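PDB 3D7L: Lin1944 protein from Listeria innocua, which is of unknown function but belongs to the short-chain dehydrogenase/reductase family and is probably an oxidoreductase. Local coordinates for residues 17-22 against 184-189. Residues are numbered along the deposited sequence; the frame is centred on the assembly and turned at random.
Sequences SAVKER and RAFEKS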
ATOM      1  N   SER D  17     -15.856  18.417  -1.574  1.00 31.55           N
ATOM      2  CA  SER D  17     -16.622  19.630  -1.744  1.00 31.76           C
ATOM      3  C   SER D  17     -15.902  20.822  -1.114  1.00 31.37           C
ATOM      4  O   SER D  17     -15.985  21.939  -1.628  1.00 30.47           O
ATOM      5  CB  SER D  17     -18.039  19.453  -1.215  1.00 32.26           C
ATOM      6  OG  SER D  17     -18.022  19.152   0.168  1.00 35.81           O
ATOM      7  N   ALA D  18     -15.163  20.575  -0.025  1.00 31.10           N
ATOM      8  CA  ALA D  18     -14.244  21.591   0.513  1.00 30.76           C
ATOM      9  C   ALA D  18     -13.104  21.880  -0.466  1.00 30.37           C
ATOM     10  O   ALA D  18     -12.664  23.023  -0.577  1.00 30.34           O
ATOM     11  CB  ALA D  18     -13.685  21.171   1.853  1.00 30.85           C
ATOM     12  N   VAL D  19     -12.639  20.850  -1.169  1.00 29.64           N
ATOM     13  CA  VAL D  19     -11.569  21.012  -2.162  1.00 29.60           C
ATOM     14  C   VAL D  19     -12.071  21.858  -3.322  1.00 29.83           C
ATOM     15  O   VAL D  19     -11.446  22.857  -3.673  1.00 30.20           O
ATOM     16  CB  VAL D  19     -10.949  19.651  -2.632  1.00 29.71           C
ATOM     17  CG1 VAL D  19      -9.939  19.851  -3.772  1.00 28.48           C
ATOM     18  CG2 VAL D  19     -10.246  18.945  -1.444  1.00 28.87           C
ATOM     19  N   LYS D  20     -13.223  21.486  -3.866  1.00 30.08           N
ATOM     20  CA  LYS D  20     -13.877  22.238  -4.930  1.00 30.15           C
ATOM     21  C   LYS D  20     -13.974  23.737  -4.587  1.00 30.94           C
ATOM     22  O   LYS D  20     -13.664  24.591  -5.415  1.00 29.83           O
ATOM     23  CB  LYS D  20     -15.268  21.655  -5.202  1.00 29.89           C
ATOM     24  CG  LYS D  20     -15.969  22.172  -6.492  1.00 29.80           C
ATOM     25  CD  LYS D  20     -17.387  21.616  -6.555  1.00 30.88           C
ATOM     26  CE  LYS D  20     -18.195  22.190  -7.722  1.00 34.61           C
ATOM     27  NZ  LYS D  20     -18.507  23.638  -7.519  1.00 36.02           N
ATOM     28  N   GLU D  21     -14.392  24.039  -3.361  1.00 31.79           N
ATOM     29  CA  GLU D  21     -14.579  25.418  -2.936  1.00 33.30           C
ATOM     30  C   GLU D  21     -13.328  26.282  -3.022  1.00 33.50           C
ATOM     31  O   GLU D  21     -13.405  27.452  -3.422  1.00 34.18           O
ATOM     32  CB  GLU D  21     -15.167  25.470  -1.538  1.00 33.16           C
ATOM     33  CG  GLU D  21     -15.912  26.758  -1.266  1.00 38.00           C
ATOM     34  CD  GLU D  21     -16.886  26.662  -0.090  1.00 43.31           C
ATOM     35  OE1 GLU D  21     -17.606  27.664   0.157  1.00 45.59           O
ATOM     36  OE2 GLU D  21     -16.938  25.598   0.575  1.00 45.17           O
ATOM     37  N   ARG D  22     -12.189  25.725  -2.621  1.00 33.54           N
ATOM     38  CA  ARG D  22     -10.909  26.423  -2.761  1.00 34.03           C
ATOM     39  C   ARG D  22     -10.494  26.552  -4.226  1.00 33.25           C
ATOM     40  O   ARG D  22     -10.290  27.662  -4.700  1.00 33.24           O
ATOM     41  CB  ARG D  22      -9.789  25.738  -1.957  1.00 34.00           C
ATOM     42  CG  ARG D  22      -9.862  25.978  -0.466  1.00 36.94           C
ATOM     43  CD  ARG D  22      -8.482  25.914   0.204  1.00 37.61           C
ATOM     44  NE  ARG D  22      -7.727  27.138  -0.039  1.00 38.72           N
ATOM     45  CZ  ARG D  22      -7.841  28.265   0.661  1.00 40.38           C
ATOM     46  NH1 ARG D  22      -8.690  28.358   1.684  1.00 40.37           N
ATOM     47  NH2 ARG D  22      -7.099  29.317   0.330  1.00 40.21           N
ATOM     48  N   ARG D 184      -6.555  23.286   1.726  1.00 25.47           N
ATOM     49  CA  ARG D 184      -5.355  24.096   1.490  1.00 25.61           C
ATOM     50  C   ARG D 184      -4.165  23.270   0.981  1.00 24.98           C
ATOM     51  O   ARG D 184      -3.429  23.730   0.110  1.00 25.58           O
ATOM     52  CB  ARG D 184      -4.950  24.851   2.762  1.00 25.28           C
ATOM     53  CG  ARG D 184      -5.810  26.044   3.111  1.00 26.08           C
ATOM     54  CD  ARG D 184      -5.304  26.718   4.420  1.00 27.60           C
ATOM     55  NE  ARG D 184      -6.242  27.732   4.894  1.00 30.37           N
ATOM     56  CZ  ARG D 184      -6.273  29.006   4.491  1.00 32.84           C
ATOM     57  NH1 ARG D 184      -5.401  29.475   3.601  1.00 32.14           N
ATOM     58  NH2 ARG D 184      -7.182  29.833   5.003  1.00 31.80           N
ATOM     59  N   ALA D 185      -4.000  22.063   1.520  1.00 24.66           N
ATOM     60  CA  ALA D 185      -2.979  21.100   1.095  1.00 25.11           C
ATOM     61  C   ALA D 185      -3.145  20.645  -0.356  1.00 25.92           C
ATOM     62  O   ALA D 185      -2.140  20.475  -1.099  1.00 26.19           O
ATOM     63  CB  ALA D 185      -2.979  19.883   2.041  1.00 25.73           C
ATOM     64  N   PHE D 186      -4.398  20.404  -0.748  1.00 24.81           N
ATOM     65  CA  PHE D 186      -4.728  20.141  -2.145  1.00 25.37           C
ATOM     66  C   PHE D 186      -4.380  21.340  -3.030  1.00 25.62           C
ATOM     67  O   PHE D 186      -3.770  21.161  -4.084  1.00 26.37           O
ATOM     68  CB  PHE D 186      -6.210  19.795  -2.304  1.00 25.31           C
ATOM     69  CG  PHE D 186      -6.558  18.387  -1.891  1.00 25.78           C
ATOM     70  CD1 PHE D 186      -6.518  17.350  -2.815  1.00 24.01           C
ATOM     71  CD2 PHE D 186      -6.959  18.114  -0.587  1.00 25.65           C
ATOM     72  CE1 PHE D 186      -6.857  16.035  -2.431  1.00 25.65           C
ATOM     73  CE2 PHE D 186      -7.314  16.832  -0.211  1.00 26.37           C
ATOM     74  CZ  PHE D 186      -7.247  15.789  -1.141  1.00 26.63           C
ATOM     75  N   GLU D 187      -4.753  22.548  -2.601  1.00 25.60           N
ATOM     76  CA  GLU D 187      -4.346  23.766  -3.316  1.00 26.21           C
ATOM     77  C   GLU D 187      -2.808  23.880  -3.401  1.00 26.16           C
ATOM     78  O   GLU D 187      -2.277  24.259  -4.435  1.00 25.66           O
ATOM     79  CB  GLU D 187      -4.954  25.021  -2.697  1.00 25.35           C
ATOM     80  CG  GLU D 187      -4.454  26.315  -3.338  1.00 27.98           C
ATOM     81  CD  GLU D 187      -5.070  27.585  -2.747  1.00 29.66           C
ATOM     82  OE1 GLU D 187      -6.010  27.507  -1.945  1.00 35.52           O
ATOM     83  OE2 GLU D 187      -4.626  28.684  -3.102  1.00 34.52           O
ATOM     84  N   LYS D 188      -2.111  23.557  -2.304  1.00 26.56           N
ATOM     85  CA  LYS D 188      -0.659  23.526  -2.269  1.00 27.37           C
ATOM     86  C   LYS D 188      -0.133  22.555  -3.329  1.00 27.49           C
ATOM     87  O   LYS D 188       0.767  22.908  -4.087  1.00 28.16           O
ATOM     88  CB  LYS D 188      -0.168  23.138  -0.859  1.00 27.49           C
ATOM     89  CG  LYS D 188       1.331  23.115  -0.703  1.00 27.68           C
ATOM     90  CD  LYS D 188       1.743  22.708   0.715  1.00 28.36           C
ATOM     91  CE  LYS D 188       3.258  22.551   0.809  1.00 29.21           C
ATOM     92  NZ  LYS D 188       4.024  23.799   0.579  1.00 30.87           N
ATOM     93  N   SER D 189      -0.716  21.351  -3.406  1.00 27.11           N
ATOM     94  CA  SER D 189      -0.310  20.380  -4.428  1.00 26.93           C
ATOM     95  C   SER D 189      -0.568  20.871  -5.855  1.00 27.22           C
ATOM     96  O   SER D 189       0.318  20.778  -6.688  1.00 28.61           O
ATOM     97  CB  SER D 189      -0.957  19.011  -4.211  1.00 26.58           C
ATOM     98  OG  SER D 189      -0.468  18.121  -5.172  1.00 26.93           O
TER
HETATM   99  O   HOH W   1      -8.550  29.260  -3.116  1.00 28.05           O
HETATM  100  O   HOH W   2      -6.792  32.156   1.863  1.00 33.09           O
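Val19 and Phe186 form the tight, buried end of this helix-helix contact. Methyl CG2 of Val19 makes a CH-pi contact over one face of the phenyl ring, displaced toward its rim, 3.5 Å from Phe186 CD2. Val19 CG1, anti to the backbone N (chi1 174°), lies 4.0 Å from Phe186 CB. The other end is polar and more open to solvent. Arg22 NE donates a nearly straight, salt-bridging hydrogen bond to Glu187 OE1 at 2.6 Å, within the guanidinium plane. Arg22 NH2 adds a weak bond to the same oxygen. The bend at chi3 turns the guanidinium edge to the carboxylate, nearly coplanar with it. Arg184 CG packs over one face of this guanidinium. Arg22 NH1 lies over the middle of the Arg184 guanidinium, the planes tilted by 33°. Arg22 NH2 and Arg184 NH1 are 3.7 Å apart; a water bridges them, weakly on the Arg184 side. Glu187 probably offsets part of this positive charge; its OE2 also pairs with Lys26. The axes of segments 17-22 and 184-189 approach to 9.2 Å and cross at -54°. Both helices lie on one side of the Rossmann-type parallel sheet: Val19 rests on strand 5-9, Phe186 on strands 108-113 and 151-157.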